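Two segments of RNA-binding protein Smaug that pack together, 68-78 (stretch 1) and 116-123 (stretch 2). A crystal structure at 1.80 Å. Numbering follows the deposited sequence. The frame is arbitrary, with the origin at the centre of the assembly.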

ATOM      1  N   ILE A  68      -5.983  -6.768   5.945  1.00 38.01           N
ATOM      2  CA  ILE A  68      -6.495  -6.650   4.583  1.00 36.46           C
ATOM      3  C   ILE A  68      -5.650  -7.488   3.633  1.00 35.56           C
ATOM      4  O   ILE A  68      -6.180  -8.268   2.845  1.00 35.51           O
ATOM      5  N   LEU A  69      -4.331  -7.334   3.706  1.00 33.83           N
ATOM      6  CA  LEU A  69      -3.448  -8.101   2.830  1.00 32.40           C
ATOM      7  C   LEU A  69      -3.581  -9.596   3.105  1.00 34.44           C
ATOM      8  O   LEU A  69      -3.600 -10.410   2.183  1.00 33.97           O
ATOM      9  N   ASN A  70      -3.680  -9.951   4.381  1.00 36.81           N
ATOM     10  CA  ASN A  70      -3.823 -11.350   4.764  1.00 38.34           C
ATOM     11  C   ASN A  70      -5.092 -11.913   4.127  1.00 38.08           C
ATOM     12  O   ASN A  70      -5.087 -12.999   3.545  1.00 37.59           O
ATOM     13  N   ARG A  71      -6.176 -11.156   4.242  1.00 39.43           N
ATOM     14  CA  ARG A  71      -7.466 -11.549   3.684  1.00 41.77           C
ATOM     15  C   ARG A  71      -7.405 -11.724   2.168  1.00 40.51           C
ATOM     16  O   ARG A  71      -7.898 -12.712   1.628  1.00 39.94           O
ATOM     17  N   VAL A  72      -6.817 -10.750   1.480  1.00 39.50           N
ATOM     18  CA  VAL A  72      -6.709 -10.819   0.027  1.00 37.69           C
ATOM     19  C   VAL A  72      -5.900 -12.037  -0.377  1.00 37.63           C
ATOM     20  O   VAL A  72      -6.270 -12.768  -1.292  1.00 37.59           O
ATOM     21  N   GLU A  73      -4.789 -12.261   0.312  1.00 38.93           N
ATOM     22  CA  GLU A  73      -3.956 -13.415   0.016  1.00 42.40           C
ATOM     23  C   GLU A  73      -4.817 -14.677   0.090  1.00 43.02           C
ATOM     24  O   GLU A  73      -4.855 -15.481  -0.837  1.00 42.56           O
ATOM     25  N   GLN A  74      -5.510 -14.824   1.212  1.00 45.48           N
ATOM     26  CA  GLN A  74      -6.362 -15.975   1.474  1.00 48.16           C
ATOM     27  C   GLN A  74      -7.470 -16.181   0.445  1.00 48.56           C
ATOM     28  O   GLN A  74      -7.584 -17.258  -0.145  1.00 50.10           O
ATOM     29  N   GLU A  75      -8.282 -15.151   0.229  1.00 48.21           N
ATOM     30  CA  GLU A  75      -9.388 -15.247  -0.716  1.00 48.13           C
ATOM     31  C   GLU A  75      -8.992 -15.414  -2.177  1.00 48.35           C
ATOM     32  O   GLU A  75      -9.796 -15.865  -2.988  1.00 46.82           O
ATOM     33  N   LEU A  76      -7.766 -15.040  -2.527  1.00 48.73           N
ATOM     34  CA  LEU A  76      -7.318 -15.223  -3.904  1.00 49.11           C
ATOM     35  C   LEU A  76      -6.892 -16.678  -4.049  1.00 49.95           C
ATOM     36  O   LEU A  76      -7.149 -17.321  -5.069  1.00 49.95           O
ATOM     37  N   LEU A  77      -6.241 -17.196  -3.014  1.00 50.37           N
ATOM     38  CA  LEU A  77      -5.787 -18.578  -3.025  1.00 51.97           C
ATOM     39  C   LEU A  77      -6.966 -19.548  -3.017  1.00 52.52           C
ATOM     40  O   LEU A  77      -6.856 -20.667  -3.516  1.00 53.05           O
ATOM     41  N   SER A  78      -8.089 -19.120  -2.447  1.00 51.99           N
ATOM     42  CA  SER A  78      -9.271 -19.972  -2.370  1.00 51.06           C
ATOM     43  C   SER A  78     -10.158 -19.807  -3.594  1.00 51.18           C
ATOM     44  O   SER A  78     -11.061 -20.611  -3.825  1.00 51.11           O
ATOM     45  N   LEU A 116       4.181  -7.497  -0.955  1.00 31.21           N
ATOM     46  CA  LEU A 116       4.901  -8.166  -2.027  1.00 32.03           C
ATOM     47  C   LEU A 116       4.399  -9.596  -2.218  1.00 33.31           C
ATOM     48  O   LEU A 116       4.397 -10.116  -3.337  1.00 33.52           O
ATOM     49  N   LYS A 117       3.967 -10.229  -1.131  1.00 34.03           N
ATOM     50  CA  LYS A 117       3.442 -11.595  -1.215  1.00 35.85           C
ATOM     51  C   LYS A 117       2.160 -11.595  -2.046  1.00 34.67           C
ATOM     52  O   LYS A 117       1.969 -12.456  -2.906  1.00 35.06           O
ATOM     53  N   VAL A 118       1.285 -10.630  -1.779  1.00 32.87           N
ATOM     54  CA  VAL A 118       0.030 -10.516  -2.505  1.00 31.81           C
ATOM     55  C   VAL A 118       0.300 -10.211  -3.976  1.00 33.07           C
ATOM     56  O   VAL A 118      -0.376 -10.744  -4.861  1.00 31.08           O
ATOM     57  N   ILE A 119       1.293  -9.365  -4.244  1.00 31.11           N
ATOM     58  CA  ILE A 119       1.632  -9.049  -5.629  1.00 32.71           C
ATOM     59  C   ILE A 119       2.008 -10.331  -6.368  1.00 33.81           C
ATOM     60  O   ILE A 119       1.609 -10.529  -7.518  1.00 34.68           O
ATOM     61  N   ASP A 120       2.764 -11.209  -5.714  1.00 35.06           N
ATOM     62  CA  ASP A 120       3.164 -12.473  -6.345  1.00 38.77           C
ATOM     63  C   ASP A 120       1.949 -13.340  -6.660  1.00 39.63           C
ATOM     64  O   ASP A 120       1.841 -13.904  -7.754  1.00 40.86           O
ATOM     65  N   ILE A 121       1.037 -13.447  -5.698  1.00 39.03           N
ATOM     66  CA  ILE A 121      -0.174 -14.241  -5.887  1.00 38.15           C
ATOM     67  C   ILE A 121      -1.025 -13.648  -7.010  1.00 38.89           C
ATOM     68  O   ILE A 121      -1.512 -14.378  -7.873  1.00 39.22           O
ATOM     69  N   VAL A 122      -1.194 -12.327  -6.999  1.00 39.27           N
ATOM     70  CA  VAL A 122      -1.982 -11.645  -8.023  1.00 40.12           C
ATOM     71  C   VAL A 122      -1.402 -11.860  -9.417  1.00 43.61           C
ATOM     72  O   VAL A 122      -2.096 -12.328 -10.320  1.00 41.79           O
ATOM     73  N   THR A 123      -0.130 -11.519  -9.600  1.00 45.64           N
ATOM     74  CA  THR A 123       0.489 -11.678 -10.911  1.00 48.15           C
ATOM     75  C   THR A 123       0.509 -13.141 -11.344  1.00 49.85           C
ATOM     76  O   THR A 123       0.466 -13.439 -12.538  1.00 51.11           O
TER

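Two helical segments, 68-77 and 116-123, run in nearly the same direction, with 23° between their N-to-C directions and 9.6 Å between their axes at closest approach. No hydrogen bond joins them. The contact is made mainly by apolar side chains.

Ile 68 does not reach stretch 2. Leu 69 starts sideways, but its m,t rotamer brings the end nearer. Its CD2 lies 4.0 Å from CG2 of Val 118. CG2 of Val 118 also sits 3.6 Å from the backbone O of Leu 69. Asn 70 points away, and Arg 71 is out of reach.

Val 72 points toward stretch 2 with chi1 t. Its CG1 meets CG1 of Val 118 at 3.8 Å. Val 118 is also t and is buried. Its CG1 is the methyl nearer Val 72, and its CG2 lies against Leu 69 and Glu 73.

Glu 73 lies where the backbones come nearest, with its CA 5.5 Å from the CA of Val 118. Its side chain is t at chi1 and chi2. CG of Glu 73 is 3.2 Å from CD1 of Ile 121, the closest contact. OE1 of Glu 73 comes 4.1 Å from CD of Lys 117, but the end of that lysine leads away. OE1 of Glu 73 is hydrogen-bonded to a residue just outside the stretches.

Gln 74 points away, and Glu 75 is out of reach. Leu 76 points toward stretch 2 as m,t and touches two residues. Its CB lies 3.9 Å from CG2 of Ile 121, and its CD1 lies 3.6 Å from CG2 of Val 122. Ile 121 (m,t) points toward stretch 1 and has the largest covered area.

Leu 77, also m,t, starts sideways. Its CD2 reaches CG2 of Ile 121 at 4.2 Å. Ser 78 takes no part.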

ATOM      1  CB  ILE A  68      -6.483  -5.188   4.104  1.00 35.96           C
ATOM      2  CG1 ILE A  68      -7.547  -4.386   4.865  1.00 37.28           C
ATOM      3  CG2 ILE A  68      -6.720  -5.133   2.600  1.00 36.23           C
ATOM      4  CD1 ILE A  68      -7.401  -2.883   4.730  1.00 36.17           C
ATOM      5  CB  LEU A  69      -1.996  -7.644   3.011  1.00 29.99           C
ATOM      6  CG  LEU A  69      -1.736  -6.224   2.494  1.00 29.97           C
ATOM      7  CD1 LEU A  69      -0.378  -5.704   2.996  1.00 29.91           C
ATOM      8  CD2 LEU A  69      -1.787  -6.237   0.969  1.00 29.59           C
ATOM      9  CB  ASN A  70      -3.901 -11.463   6.291  1.00 39.15           C
ATOM     10  CG  ASN A  70      -4.071 -12.889   6.764  1.00 42.61           C
ATOM     11  OD1 ASN A  70      -3.223 -13.750   6.505  1.00 42.24           O
ATOM     12  ND2 ASN A  70      -5.176 -13.153   7.461  1.00 40.88           N
ATOM     13  CB  ARG A  71      -8.522 -10.495   4.019  1.00 44.93           C
ATOM     14  CG  ARG A  71      -9.922 -10.865   3.580  1.00 50.31           C
ATOM     15  CD  ARG A  71     -10.609  -9.693   2.910  1.00 55.09           C
ATOM     16  NE  ARG A  71     -10.572  -8.483   3.726  1.00 57.72           N
ATOM     17  CZ  ARG A  71     -11.004  -7.297   3.309  1.00 58.80           C
ATOM     18  NH1 ARG A  71     -11.505  -7.169   2.088  1.00 59.62           N
ATOM     19  NH2 ARG A  71     -10.931  -6.242   4.107  1.00 58.35           N
ATOM     20  CB  VAL A  72      -6.054  -9.537  -0.547  1.00 36.70           C
ATOM     21  CG1 VAL A  72      -5.706  -9.738  -2.021  1.00 36.33           C
ATOM     22  CG2 VAL A  72      -7.009  -8.360  -0.386  1.00 36.92           C
ATOM     23  CB  GLU A  73      -2.826 -13.527   1.045  1.00 43.99           C
ATOM     24  CG  GLU A  73      -1.941 -14.746   0.846  1.00 46.65           C
ATOM     25  CD  GLU A  73      -0.885 -14.885   1.920  1.00 48.89           C
ATOM     26  OE1 GLU A  73      -0.216 -13.876   2.233  1.00 48.55           O
ATOM     27  OE2 GLU A  73      -0.721 -16.005   2.446  1.00 51.70           O
ATOM     28  CB  GLN A  74      -6.973 -15.834   2.866  1.00 49.98           C
ATOM     29  CG  GLN A  74      -7.883 -16.962   3.275  1.00 53.69           C
ATOM     30  CD  GLN A  74      -8.565 -16.674   4.594  1.00 56.53           C
ATOM     31  OE1 GLN A  74      -7.902 -16.442   5.609  1.00 55.77           O
ATOM     32  NE2 GLN A  74      -9.898 -16.679   4.588  1.00 56.46           N
ATOM     33  CB  GLU A  75     -10.312 -14.044  -0.554  1.00 48.57           C
ATOM     34  CG  GLU A  75     -11.097 -14.078   0.745  1.00 51.89           C
ATOM     35  CD  GLU A  75     -12.046 -12.911   0.879  1.00 54.44           C
ATOM     36  OE1 GLU A  75     -12.837 -12.669  -0.060  1.00 57.79           O
ATOM     37  OE2 GLU A  75     -12.006 -12.237   1.930  1.00 56.60           O
ATOM     38  CB  LEU A  76      -6.134 -14.304  -4.230  1.00 49.09           C
ATOM     39  CG  LEU A  76      -6.463 -12.841  -4.542  1.00 48.50           C
ATOM     40  CD1 LEU A  76      -5.172 -12.061  -4.718  1.00 47.45           C
ATOM     41  CD2 LEU A  76      -7.324 -12.758  -5.800  1.00 46.75           C
ATOM     42  CB  LEU A  77      -4.902 -18.858  -1.808  1.00 52.40           C
ATOM     43  CG  LEU A  77      -3.527 -18.192  -1.773  1.00 52.90           C
ATOM     44  CD1 LEU A  77      -2.865 -18.468  -0.434  1.00 53.57           C
ATOM     45  CD2 LEU A  77      -2.678 -18.721  -2.918  1.00 53.29           C
ATOM     46  CB  SER A  78     -10.080 -19.652  -1.110  1.00 49.48           C
ATOM     47  OG  SER A  78     -10.722 -18.393  -1.222  1.00 48.83           O
ATOM     48  CB  LEU A 116       6.403  -8.162  -1.745  1.00 34.14           C
ATOM     49  CG  LEU A 116       7.119  -6.818  -1.904  1.00 34.11           C
ATOM     50  CD1 LEU A 116       8.573  -6.994  -1.543  1.00 37.05           C
ATOM     51  CD2 LEU A 116       6.981  -6.310  -3.344  1.00 37.02           C
ATOM     52  CB  LYS A 117       3.135 -12.156   0.184  1.00 38.64           C
ATOM     53  CG  LYS A 117       4.293 -12.901   0.847  1.00 45.13           C
ATOM     54  CD  LYS A 117       3.842 -13.545   2.162  1.00 49.63           C
ATOM     55  CE  LYS A 117       4.910 -14.459   2.749  1.00 51.61           C
ATOM     56  NZ  LYS A 117       6.109 -13.704   3.205  1.00 55.67           N
ATOM     57  CB  VAL A 118      -0.863  -9.416  -1.906  1.00 32.97           C
ATOM     58  CG1 VAL A 118      -2.021  -9.113  -2.852  1.00 31.90           C
ATOM     59  CG2 VAL A 118      -1.393  -9.867  -0.545  1.00 33.65           C
ATOM     60  CB  ILE A 119       2.811  -8.044  -5.724  1.00 32.62           C
ATOM     61  CG1 ILE A 119       2.367  -6.655  -5.256  1.00 31.58           C
ATOM     62  CG2 ILE A 119       3.313  -7.968  -7.163  1.00 35.37           C
ATOM     63  CD1 ILE A 119       1.267  -6.023  -6.122  1.00 33.91           C
ATOM     64  CB  ASP A 120       4.121 -13.268  -5.446  1.00 41.08           C
ATOM     65  CG  ASP A 120       5.508 -12.651  -5.370  1.00 42.88           C
ATOM     66  OD1 ASP A 120       5.913 -11.968  -6.331  1.00 44.52           O
ATOM     67  OD2 ASP A 120       6.202 -12.868  -4.353  1.00 45.27           O
ATOM     68  CB  ILE A 121      -1.009 -14.289  -4.601  1.00 38.07           C
ATOM     69  CG1 ILE A 121      -0.197 -14.957  -3.487  1.00 36.98           C
ATOM     70  CG2 ILE A 121      -2.312 -15.036  -4.850  1.00 37.69           C
ATOM     71  CD1 ILE A 121      -0.882 -14.969  -2.148  1.00 36.00           C
ATOM     72  CB  VAL A 122      -2.066 -10.118  -7.749  1.00 40.45           C
ATOM     73  CG1 VAL A 122      -2.639  -9.387  -8.969  1.00 40.75           C
ATOM     74  CG2 VAL A 122      -2.946  -9.857  -6.546  1.00 37.78           C
ATOM     75  CB  THR A 123       1.922 -11.104 -10.925  1.00 48.70           C
ATOM     76  OG1 THR A 123       2.733 -11.800  -9.974  1.00 48.74           O
ATOM     77  CG2 THR A 123       1.898  -9.620 -10.569  1.00 49.94           C
TER